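PDB 4X7R: TarM from Staphylococcus aureus subsp. aureus 21178, which belongs to the GT-B class of glycosyltransferases, with two Rossmann-like domains and a long antiparallel sheet set into the first of them. Local coordinates for residues 37-43 against 64-70; 118-122 against 133-138; 319-323 against 347-353; 270-276 against 294-299. The protein carries 1 engineered substitution. All coordinates share one frame. Residue numbers count along the deposited sequence, not the author numbering.

Contact 1 of 4, residues 37-43 against 64-70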
# COMPACT_ATOMS: atom_id res chain seq x y z
N ASP A 37 -6.16 -14.20 -6.30
CA ASP A 37 -6.50 -12.85 -6.72
C ASP A 37 -6.62 -11.85 -5.60
O ASP A 37 -6.69 -12.23 -4.44
CB ASP A 37 -7.73 -12.88 -7.64
CG ASP A 37 -7.51 -13.79 -8.86
OD1 ASP A 37 -6.50 -13.58 -9.59
OD2 ASP A 37 -8.31 -14.71 -9.06
N ILE A 38 -6.58 -10.55 -5.95
CA ILE A 38 -6.62 -9.47 -4.97
C ILE A 38 -8.01 -8.84 -4.94
O ILE A 38 -8.58 -8.57 -5.99
CB ILE A 38 -5.48 -8.46 -5.25
CG1 ILE A 38 -4.07 -9.22 -5.18
CG2 ILE A 38 -5.55 -7.26 -4.27
CD1 ILE A 38 -2.81 -8.40 -5.50
N VAL A 39 -8.56 -8.64 -3.73
CA VAL A 39 -9.86 -7.97 -3.52
C VAL A 39 -9.59 -6.63 -2.84
O VAL A 39 -8.96 -6.61 -1.78
CB VAL A 39 -10.85 -8.82 -2.69
CG1 VAL A 39 -12.22 -8.13 -2.59
CG2 VAL A 39 -10.97 -10.25 -3.26
N THR A 40 -10.02 -5.52 -3.46
CA THR A 40 -9.89 -4.16 -2.92
C THR A 40 -11.27 -3.57 -2.63
O THR A 40 -12.28 -4.08 -3.13
CB THR A 40 -9.02 -3.27 -3.80
OG1 THR A 40 -9.65 -3.08 -5.08
CG2 THR A 40 -7.60 -3.81 -3.95
N PHE A 41 -11.32 -2.51 -1.78
CA PHE A 41 -12.58 -1.91 -1.33
C PHE A 41 -12.67 -0.41 -1.55
O PHE A 41 -13.72 0.16 -1.30
CB PHE A 41 -12.84 -2.29 0.16
CG PHE A 41 -12.79 -3.79 0.41
CD1 PHE A 41 -13.89 -4.59 0.12
CD2 PHE A 41 -11.64 -4.39 0.94
CE1 PHE A 41 -13.84 -5.98 0.33
CE2 PHE A 41 -11.59 -5.77 1.13
CZ PHE A 41 -12.69 -6.56 0.82
N ASP A 42 -11.62 0.24 -2.05
CA ASP A 42 -11.68 1.67 -2.27
C ASP A 42 -12.35 2.00 -3.62
O ASP A 42 -12.52 1.14 -4.49
CB ASP A 42 -10.25 2.27 -2.27
CG ASP A 42 -9.43 1.79 -3.45
OD1 ASP A 42 -9.49 0.58 -3.76
OD2 ASP A 42 -8.71 2.62 -4.04
N TYR A 43 -12.60 3.29 -3.81
CA TYR A 43 -13.18 3.83 -5.01
C TYR A 43 -12.11 4.61 -5.75
O TYR A 43 -11.50 5.52 -5.19
CB TYR A 43 -14.38 4.76 -4.67
CG TYR A 43 -14.94 5.38 -5.94
CD1 TYR A 43 -15.73 4.64 -6.81
CD2 TYR A 43 -14.58 6.67 -6.32
CE1 TYR A 43 -16.20 5.18 -8.00
CE2 TYR A 43 -15.02 7.22 -7.52
CZ TYR A 43 -15.84 6.48 -8.35
OH TYR A 43 -16.24 7.02 -9.54
N THR A 64 -2.69 -12.12 -12.12
CA THR A 64 -3.41 -11.58 -10.96
C THR A 64 -4.56 -10.67 -11.39
O THR A 64 -4.37 -9.68 -12.11
CB THR A 64 -2.48 -10.86 -10.00
OG1 THR A 64 -1.32 -11.65 -9.78
CG2 THR A 64 -3.17 -10.50 -8.68
N LYS A 65 -5.76 -11.00 -10.92
CA LYS A 65 -6.94 -10.18 -11.12
C LYS A 65 -7.11 -9.33 -9.88
O LYS A 65 -6.73 -9.74 -8.77
CB LYS A 65 -8.21 -11.06 -11.24
CG LYS A 65 -8.26 -11.96 -12.47
CD LYS A 65 -9.53 -12.81 -12.48
CE LYS A 65 -9.36 -14.12 -13.23
NZ LYS A 65 -8.72 -15.18 -12.38
N MET A 66 -7.70 -8.15 -10.05
CA MET A 66 -8.15 -7.34 -8.94
C MET A 66 -9.66 -7.28 -9.00
O MET A 66 -10.23 -6.80 -9.98
CB MET A 66 -7.54 -5.94 -8.86
CG MET A 66 -7.91 -5.23 -7.55
SD MET A 66 -7.88 -3.42 -7.59
CE MET A 66 -9.14 -3.11 -8.95
N TYR A 67 -10.31 -7.80 -7.96
CA TYR A 67 -11.76 -7.68 -7.78
C TYR A 67 -11.96 -6.46 -6.87
O TYR A 67 -11.33 -6.37 -5.82
CB TYR A 67 -12.33 -8.92 -7.10
CG TYR A 67 -12.21 -10.16 -7.94
CD1 TYR A 67 -13.07 -10.38 -9.02
CD2 TYR A 67 -11.27 -11.14 -7.64
CE1 TYR A 67 -13.00 -11.56 -9.78
CE2 TYR A 67 -11.18 -12.32 -8.40
CZ TYR A 67 -12.03 -12.51 -9.48
OH TYR A 67 -11.96 -13.66 -10.21
N ASN A 68 -12.78 -5.49 -7.29
CA ASN A 68 -13.05 -4.30 -6.50
C ASN A 68 -14.59 -4.17 -6.31
O ASN A 68 -15.34 -4.42 -7.24
CB ASN A 68 -12.42 -3.07 -7.15
CG ASN A 68 -12.77 -1.78 -6.44
OD1 ASN A 68 -13.76 -1.10 -6.76
ND2 ASN A 68 -11.98 -1.44 -5.43
N VAL A 69 -15.03 -3.82 -5.09
CA VAL A 69 -16.45 -3.69 -4.72
C VAL A 69 -17.22 -2.71 -5.63
O VAL A 69 -18.30 -3.06 -6.07
CB VAL A 69 -16.65 -3.38 -3.19
CG1 VAL A 69 -15.99 -2.06 -2.78
CG2 VAL A 69 -18.13 -3.40 -2.80
N PHE A 70 -16.69 -1.50 -5.90
CA PHE A 70 -17.34 -0.51 -6.77
C PHE A 70 -17.33 -0.97 -8.21
O PHE A 70 -18.36 -0.88 -8.87
CB PHE A 70 -16.78 0.90 -6.60
CG PHE A 70 -16.98 1.37 -5.18
CD1 PHE A 70 -18.26 1.63 -4.68
CD2 PHE A 70 -15.90 1.41 -4.29
CE1 PHE A 70 -18.45 1.97 -3.34
CE2 PHE A 70 -16.09 1.78 -2.95
CZ PHE A 70 -17.36 2.07 -2.49

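Contact 2 of 4, residues 118-122 against 133-138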
# COMPACT_ATOMS: atom_id res chain seq x y z
N THR A 118 -26.35 36.04 -9.59
CA THR A 118 -25.63 35.18 -8.66
C THR A 118 -24.72 34.11 -9.29
O THR A 118 -24.96 33.65 -10.41
CB THR A 118 -26.55 34.65 -7.54
OG1 THR A 118 -25.75 34.36 -6.39
CG2 THR A 118 -27.36 33.42 -7.96
N TYR A 119 -23.69 33.73 -8.52
CA TYR A 119 -22.67 32.72 -8.77
C TYR A 119 -23.34 31.33 -8.91
O TYR A 119 -23.93 30.83 -7.95
CB TYR A 119 -21.72 32.76 -7.57
CG TYR A 119 -20.47 31.91 -7.63
CD1 TYR A 119 -19.88 31.58 -8.84
CD2 TYR A 119 -19.81 31.55 -6.45
CE1 TYR A 119 -18.70 30.83 -8.89
CE2 TYR A 119 -18.62 30.82 -6.49
CZ TYR A 119 -18.07 30.47 -7.71
OH TYR A 119 -16.89 29.76 -7.73
N ILE A 120 -23.31 30.76 -10.13
CA ILE A 120 -23.92 29.46 -10.50
C ILE A 120 -22.89 28.32 -10.39
O ILE A 120 -23.15 27.32 -9.69
CB ILE A 120 -24.57 29.52 -11.92
CG1 ILE A 120 -25.62 30.65 -12.07
CG2 ILE A 120 -25.13 28.17 -12.38
CD1 ILE A 120 -26.82 30.69 -11.01
N ALA A 121 -21.76 28.44 -11.10
CA ALA A 121 -20.77 27.38 -11.09
C ALA A 121 -19.32 27.80 -11.11
O ALA A 121 -18.97 28.90 -11.52
CB ALA A 121 -21.04 26.39 -12.22
N TYR A 122 -18.48 26.87 -10.68
CA TYR A 122 -17.03 26.92 -10.69
C TYR A 122 -16.59 25.64 -11.44
O TYR A 122 -16.99 24.54 -11.05
CB TYR A 122 -16.49 26.92 -9.26
CG TYR A 122 -14.99 26.74 -9.17
CD1 TYR A 122 -14.13 27.84 -9.20
CD2 TYR A 122 -14.43 25.48 -8.98
CE1 TYR A 122 -12.75 27.68 -9.09
CE2 TYR A 122 -13.05 25.31 -8.87
CZ TYR A 122 -12.22 26.41 -8.93
OH TYR A 122 -10.86 26.25 -8.82
N ASP A 133 -18.45 22.57 -9.74
CA ASP A 133 -19.07 22.88 -8.46
C ASP A 133 -20.24 23.81 -8.72
O ASP A 133 -20.08 24.82 -9.40
CB ASP A 133 -18.06 23.54 -7.50
CG ASP A 133 -16.98 22.62 -7.01
OD1 ASP A 133 -16.95 21.45 -7.43
OD2 ASP A 133 -16.16 23.07 -6.17
N PHE A 134 -21.44 23.43 -8.25
CA PHE A 134 -22.63 24.25 -8.40
C PHE A 134 -22.94 24.95 -7.10
O PHE A 134 -22.67 24.42 -6.02
CB PHE A 134 -23.84 23.45 -8.91
CG PHE A 134 -23.84 23.23 -10.40
CD1 PHE A 134 -24.12 24.27 -11.28
CD2 PHE A 134 -23.60 21.96 -10.93
CE1 PHE A 134 -24.13 24.06 -12.66
CE2 PHE A 134 -23.62 21.75 -12.31
CZ PHE A 134 -23.88 22.79 -13.17
N PHE A 135 -23.45 26.16 -7.22
CA PHE A 135 -23.75 27.04 -6.09
C PHE A 135 -25.20 27.44 -6.04
O PHE A 135 -25.88 27.48 -7.07
CB PHE A 135 -22.86 28.29 -6.15
CG PHE A 135 -21.41 27.98 -5.93
CD1 PHE A 135 -20.62 27.49 -6.97
CD2 PHE A 135 -20.81 28.17 -4.69
CE1 PHE A 135 -19.28 27.16 -6.75
CE2 PHE A 135 -19.47 27.86 -4.48
CZ PHE A 135 -18.72 27.34 -5.52
N LYS A 136 -25.68 27.73 -4.81
CA LYS A 136 -27.03 28.24 -4.52
C LYS A 136 -26.87 29.17 -3.33
O LYS A 136 -26.35 28.76 -2.28
CB LYS A 136 -28.05 27.11 -4.27
CG LYS A 136 -29.48 27.61 -4.16
CD LYS A 136 -30.48 26.47 -4.01
CE LYS A 136 -31.89 26.99 -3.89
NZ LYS A 136 -32.87 25.89 -3.72
N ASP A 137 -27.24 30.45 -3.53
CA ASP A 137 -27.14 31.54 -2.56
C ASP A 137 -25.71 31.65 -2.00
O ASP A 137 -25.50 31.69 -0.79
CB ASP A 137 -28.28 31.48 -1.51
CG ASP A 137 -29.60 32.06 -2.03
OD1 ASP A 137 -30.20 31.45 -2.95
OD2 ASP A 137 -30.00 33.15 -1.55
N ASN A 138 -24.73 31.65 -2.94
CA ASN A 138 -23.28 31.74 -2.73
C ASN A 138 -22.67 30.62 -1.87
O ASN A 138 -21.56 30.77 -1.32
CB ASN A 138 -22.87 33.15 -2.26
CG ASN A 138 -22.36 34.00 -3.39
OD1 ASN A 138 -23.14 34.57 -4.18
ND2 ASN A 138 -21.03 34.07 -3.51

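Contact 3 of 4, residues 319-323 against 347-353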
# COMPACT_ATOMS: atom_id res chain seq x y z
N LYS A 319 31.73 4.17 -3.21
CA LYS A 319 31.12 4.37 -1.89
C LYS A 319 29.68 4.89 -2.00
O LYS A 319 29.41 6.07 -1.79
CB LYS A 319 32.00 5.27 -1.01
CG LYS A 319 33.41 4.74 -0.80
CD LYS A 319 34.36 5.85 -0.44
CE LYS A 319 35.76 5.34 -0.30
NZ LYS A 319 36.57 6.24 0.55
N ILE A 320 28.75 3.99 -2.37
CA ILE A 320 27.34 4.33 -2.50
C ILE A 320 26.57 3.52 -1.47
O ILE A 320 26.60 2.29 -1.49
CB ILE A 320 26.79 4.13 -3.94
CG1 ILE A 320 27.75 4.62 -5.07
CG2 ILE A 320 25.35 4.68 -4.10
CD1 ILE A 320 28.03 6.11 -5.16
N VAL A 321 25.90 4.22 -0.54
CA VAL A 321 25.06 3.61 0.48
C VAL A 321 23.62 3.83 0.04
O VAL A 321 23.22 4.97 -0.20
CB VAL A 321 25.34 4.14 1.92
CG1 VAL A 321 24.36 3.55 2.92
CG2 VAL A 321 26.77 3.84 2.34
N GLY A 322 22.88 2.74 -0.10
CA GLY A 322 21.49 2.81 -0.55
C GLY A 322 20.45 2.64 0.53
O GLY A 322 20.72 2.04 1.57
N HIS A 323 19.24 3.16 0.27
CA HIS A 323 18.08 3.05 1.14
C HIS A 323 16.83 3.18 0.27
O HIS A 323 16.60 4.25 -0.30
CB HIS A 323 18.11 4.11 2.26
CG HIS A 323 17.03 3.95 3.28
ND1 HIS A 323 17.29 3.41 4.52
CD2 HIS A 323 15.73 4.31 3.22
CE1 HIS A 323 16.13 3.41 5.15
NE2 HIS A 323 15.16 3.93 4.41
N ASP A 347 34.66 10.70 6.04
CA ASP A 347 34.91 10.35 4.63
C ASP A 347 33.88 11.09 3.77
O ASP A 347 32.70 10.70 3.72
CB ASP A 347 34.83 8.82 4.43
CG ASP A 347 35.33 8.27 3.10
OD1 ASP A 347 35.15 8.95 2.07
OD2 ASP A 347 35.84 7.13 3.09
N ASN A 348 34.32 12.16 3.09
CA ASN A 348 33.48 13.01 2.25
C ASN A 348 33.12 12.42 0.88
O ASN A 348 32.33 13.02 0.15
CB ASN A 348 34.12 14.41 2.08
CG ASN A 348 34.57 15.07 3.36
OD1 ASN A 348 33.82 15.80 4.03
ND2 ASN A 348 35.82 14.85 3.73
N ALA A 349 33.71 11.25 0.52
CA ALA A 349 33.49 10.58 -0.77
C ALA A 349 32.23 9.71 -0.82
O ALA A 349 31.70 9.47 -1.90
CB ALA A 349 34.71 9.75 -1.14
N VAL A 350 31.77 9.24 0.35
CA VAL A 350 30.60 8.38 0.48
C VAL A 350 29.26 9.08 0.16
O VAL A 350 28.95 10.12 0.74
CB VAL A 350 30.61 7.53 1.78
CG1 VAL A 350 30.78 8.40 3.01
CG2 VAL A 350 29.38 6.62 1.91
N LYS A 351 28.50 8.49 -0.78
CA LYS A 351 27.20 8.98 -1.23
C LYS A 351 26.06 8.16 -0.61
O LYS A 351 26.20 6.95 -0.43
CB LYS A 351 27.10 8.90 -2.77
CG LYS A 351 27.94 9.94 -3.53
CD LYS A 351 27.73 9.83 -5.06
CE LYS A 351 26.42 10.39 -5.57
NZ LYS A 351 26.10 9.93 -6.95
N PHE A 352 24.93 8.82 -0.31
CA PHE A 352 23.74 8.18 0.23
C PHE A 352 22.59 8.44 -0.73
O PHE A 352 22.22 9.60 -0.96
CB PHE A 352 23.43 8.68 1.66
CG PHE A 352 24.38 8.19 2.74
CD1 PHE A 352 25.65 8.75 2.88
CD2 PHE A 352 24.00 7.19 3.62
CE1 PHE A 352 26.53 8.30 3.87
CE2 PHE A 352 24.88 6.74 4.62
CZ PHE A 352 26.14 7.30 4.73
N HIS A 353 22.07 7.35 -1.34
CA HIS A 353 20.96 7.38 -2.29
C HIS A 353 19.71 6.89 -1.59
O HIS A 353 19.61 5.71 -1.23
CB HIS A 353 21.25 6.48 -3.50
CG HIS A 353 22.29 7.00 -4.45
ND1 HIS A 353 22.40 6.50 -5.73
CD2 HIS A 353 23.24 7.95 -4.27
CE1 HIS A 353 23.40 7.15 -6.29
NE2 HIS A 353 23.94 8.04 -5.45

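Contact 4 of 4, residues 270-276 against 294-299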
# COMPACT_ATOMS: atom_id res chain seq x y z
N ILE A 270 -5.44 -10.73 16.16
CA ILE A 270 -4.82 -11.66 17.10
C ILE A 270 -5.82 -12.25 18.09
O ILE A 270 -5.87 -13.47 18.25
CB ILE A 270 -3.62 -11.01 17.85
CG1 ILE A 270 -2.49 -10.62 16.88
CG2 ILE A 270 -3.13 -11.92 18.98
CD1 ILE A 270 -1.41 -9.62 17.55
N GLU A 271 -6.62 -11.39 18.74
CA GLU A 271 -7.63 -11.83 19.70
C GLU A 271 -8.70 -12.74 19.13
O GLU A 271 -9.24 -13.58 19.86
CB GLU A 271 -8.23 -10.63 20.42
CG GLU A 271 -7.27 -10.09 21.47
CD GLU A 271 -7.69 -8.81 22.18
OE1 GLU A 271 -8.51 -8.05 21.61
OE2 GLU A 271 -7.17 -8.56 23.29
N ASN A 272 -8.94 -12.64 17.82
CA ASN A 272 -9.91 -13.46 17.09
C ASN A 272 -9.32 -14.64 16.29
O ASN A 272 -10.05 -15.29 15.54
CB ASN A 272 -10.77 -12.55 16.20
CG ASN A 272 -11.75 -11.79 17.05
OD1 ASN A 272 -12.58 -12.38 17.74
ND2 ASN A 272 -11.55 -10.50 17.17
N ALA A 273 -8.00 -14.93 16.48
CA ALA A 273 -7.28 -16.00 15.76
C ALA A 273 -7.93 -17.36 15.88
O ALA A 273 -8.01 -18.10 14.89
CB ALA A 273 -5.83 -16.06 16.22
N ASN A 274 -8.42 -17.69 17.09
CA ASN A 274 -9.05 -18.97 17.37
C ASN A 274 -10.40 -19.15 16.70
O ASN A 274 -10.89 -20.27 16.63
CB ASN A 274 -9.13 -19.23 18.87
CG ASN A 274 -7.81 -19.57 19.50
OD1 ASN A 274 -6.75 -19.59 18.85
ND2 ASN A 274 -7.83 -19.84 20.78
N LYS A 275 -10.99 -18.07 16.18
CA LYS A 275 -12.30 -18.10 15.52
C LYS A 275 -12.19 -18.23 14.00
O LYS A 275 -13.22 -18.33 13.34
CB LYS A 275 -13.14 -16.87 15.93
CG LYS A 275 -13.46 -16.82 17.42
CD LYS A 275 -14.44 -15.71 17.75
CE LYS A 275 -14.66 -15.58 19.24
NZ LYS A 275 -13.48 -14.96 19.93
N ILE A 276 -10.96 -18.23 13.43
CA ILE A 276 -10.72 -18.35 11.98
C ILE A 276 -9.73 -19.49 11.72
O ILE A 276 -9.35 -20.20 12.66
CB ILE A 276 -10.31 -16.99 11.30
CG1 ILE A 276 -9.01 -16.39 11.89
CG2 ILE A 276 -11.49 -15.97 11.34
CD1 ILE A 276 -8.36 -15.29 11.08
N PHE A 294 -1.00 -13.11 24.50
CA PHE A 294 -2.43 -13.31 24.22
C PHE A 294 -2.95 -14.73 24.50
O PHE A 294 -2.19 -15.70 24.40
CB PHE A 294 -2.73 -12.91 22.75
CG PHE A 294 -2.51 -11.45 22.44
CD1 PHE A 294 -1.26 -10.98 22.01
CD2 PHE A 294 -3.55 -10.53 22.55
CE1 PHE A 294 -1.05 -9.63 21.74
CE2 PHE A 294 -3.35 -9.17 22.27
CZ PHE A 294 -2.10 -8.72 21.86
N ASP A 295 -4.26 -14.85 24.81
CA ASP A 295 -4.92 -16.15 25.06
C ASP A 295 -5.49 -16.73 23.73
O ASP A 295 -6.72 -16.85 23.57
CB ASP A 295 -6.03 -16.03 26.14
CG ASP A 295 -6.65 -17.37 26.56
OD1 ASP A 295 -5.98 -18.41 26.41
OD2 ASP A 295 -7.82 -17.36 27.03
N VAL A 296 -4.58 -17.06 22.78
CA VAL A 296 -4.89 -17.63 21.45
C VAL A 296 -3.86 -18.69 21.06
O VAL A 296 -2.74 -18.64 21.56
CB VAL A 296 -5.06 -16.56 20.33
CG1 VAL A 296 -6.39 -15.82 20.47
CG2 VAL A 296 -3.88 -15.59 20.26
N GLU A 297 -4.23 -19.63 20.19
CA GLU A 297 -3.32 -20.69 19.75
C GLU A 297 -2.99 -20.65 18.25
O GLU A 297 -1.85 -20.93 17.87
CB GLU A 297 -3.88 -22.07 20.14
CG GLU A 297 -3.65 -22.43 21.60
CD GLU A 297 -4.46 -23.59 22.15
OE1 GLU A 297 -5.41 -24.03 21.47
OE2 GLU A 297 -4.16 -24.04 23.28
N ASN A 298 -4.00 -20.28 17.41
CA ASN A 298 -3.97 -20.21 15.94
C ASN A 298 -3.03 -19.17 15.31
O ASN A 298 -3.44 -18.48 14.38
CB ASN A 298 -5.40 -19.99 15.41
CG ASN A 298 -6.17 -21.23 15.05
OD1 ASN A 298 -5.77 -22.35 15.33
ND2 ASN A 298 -7.31 -21.03 14.42
N ILE A 299 -1.78 -19.10 15.77
CA ILE A 299 -0.75 -18.20 15.27
C ILE A 299 0.29 -19.05 14.55
O ILE A 299 0.83 -19.99 15.13
CB ILE A 299 -0.11 -17.35 16.43
CG1 ILE A 299 -1.18 -16.75 17.39
CG2 ILE A 299 0.86 -16.30 15.89
CD1 ILE A 299 -2.27 -15.70 16.76

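Contact 1 of 4, residues 37-43 against 64-70
Strands 37-40 and 66-68 run parallel, their axes 4.6 Å apart, joined by I38 N to K65 O (2.9 Å), Y67 N to I38 O (2.7 Å) and T40 N to Y67 O (2.8 Å). Side chains finish the ladder at both ends. D37, in the m rotamer, turns OD1 onto K65 N (3.0 Å) and also receives the hydroxyl of Y30; its OD2 forms a weak salt bridge with K65 NZ at 3.4 Å. The t rotamer of N68 swings its amide back across the strand ends, so that ND2 reaches T40 OG1 at 2.9 Å and D42 O at 2.8 Å, while OD1 weakly caps F70 N at 3.1 Å as the following helix begins. Beyond the strands, the Y43 ring directs its edge at the F70 face, a T-shaped pair with centroids 5.7 Å apart. The CA-to-CB bond of F41 leads away from 64-70, and its side chain touches the bound SUS sugar. Helix 47-56 links the strands in a beta-alpha-beta crossover at one edge of the N-terminal Rossmann-like sheet.

Contact 2 of 4, residues 118-122 against 133-138
The most prominent fit here is ring on ring: F135 lies flat against one face of Y119 in a face-to-face stack, with centroids 4.1 Å apart and planes 21° from parallel. Y119 CE2 comes within 3.6 Å of F135 CZ. The F135 ring sits in the corner made by the Y119 ring over its face and, at its edge, the A121 backbone and the Y122 methylene, with Y122 CB 3.8 Å from F135 CE1. On the other face of the sheet the small A121 methyl rests against the F134 ring, CB to CD1 at 3.9 Å, and I120 CG2 adds a looser touch to F134 CD1 at 4.2 Å. R95 forms a cation-pi contact with that same ring. Between these two layers of side chains the strands run antiparallel, at 164°. Y122 and D133 form a hydrogen-bonded pair, Y122 N to D133 O at 2.9 Å and D133 N to Y122 O at 2.8 Å, while F135 N meets I120 O at 2.7 Å. D133 also forms salt bridges with R143 and R140. I120 and A121 both face Y111 on the neighbouring strand, a classic beta bulge. The whole is a beta hairpin within the long antiparallel meander of the protein.

Contact 3 of 4, residues 319-323 against 347-353
This is a parallel strand pairing in the C-terminal Rossmann-like domain of a GT-B fold, where helix 333-346 connects strands 320-324 and 351-355 as a beta-alpha-beta unit. Four backbone bonds alternate along it: K351 N to K319 O (2.8 Å), V321 N to K351 O (2.7 Å), H353 N to V321 O (2.9 Å) and H323 N to H353 O (3.0 Å). On one face V321 sits over the F352 ring in a CH-pi contact, CB 4.0 Å from the ring centroid, and its CG2 meets V350 CG2 at 3.8 Å; V343 and I453 from helices 333-346 and 446-457 pack on this face too. At the strand entrance the extended K319 side chain salt-bridges D347, NZ to OD2 at 2.8 Å, and both ends also bond N458. D347 OD1 accepts from A349 N at 3.1 Å, an Asx turn leading into the second strand. On the opposite face, I320 CG2 stands almost exactly above the H353 ring, 3.7 Å from its centroid and 2° off the normal.

Contact 4 of 4, residues 270-276 against 294-299
I270 lays its CG2 methyl over one face of the F294 ring, a CH-pi contact 3.8 Å from the ring centroid and 20° off the normal. The same methyl meets V296 CG2 at 4.0 Å, so the end of helix 264-271 is held against the loop that leaves helix 284-293. One turn further on, A273 continues the apolar surface: its CB is 3.6 Å from I299 CD1 and 4.2 Å from V296 CB. I290 of helix 284-293 touches both I270 and I299, and V279 touches A273 and I299, extending this apolar cluster inward. Two asparagine side chains add polar ties. N274 OD1 accepts two backbone hydrogen bonds, from E297 N at 2.9 Å and N298 N at 3.2 Å, where the loop folds into an inverse gamma turn centred on N298. In return N298 ND2 donates to A273 O at 3.0 Å, and its backbone bonds V279. Asparagines from both segments thus bind the main chain opposite, while aliphatic groups pack below. The arrangement brings together a helix-end 3-10 turn and the loop entering edge strand 299-301 of the N-terminal Rossmann-like sheet, with strand 278-281 alongside.

Overall arrangement
Contacts 1 and 3 are buried counterparts: each is a parallel strand pair closed by a helical crossover, one in each Rossmann-like domain, with centres about 40 Å apart on opposite sides of the chain's centre. Contact 4 shares the N-terminal sheet with contact 1 but belongs to its other edge, around strand 299-301; it is partly buried, and asparagine side chains replace the backbone ladder. Contact 2, also partly buried, stands apart in the antiparallel sheet, its centre about 38 Å from the chain's centre, and relies on hairpin bonds and aromatic stacking. A salt bridge joins the paired segments in contacts 1 and 3, weak in the first and short in the second. Contact 1 also holds F41, which touches the bound glycan.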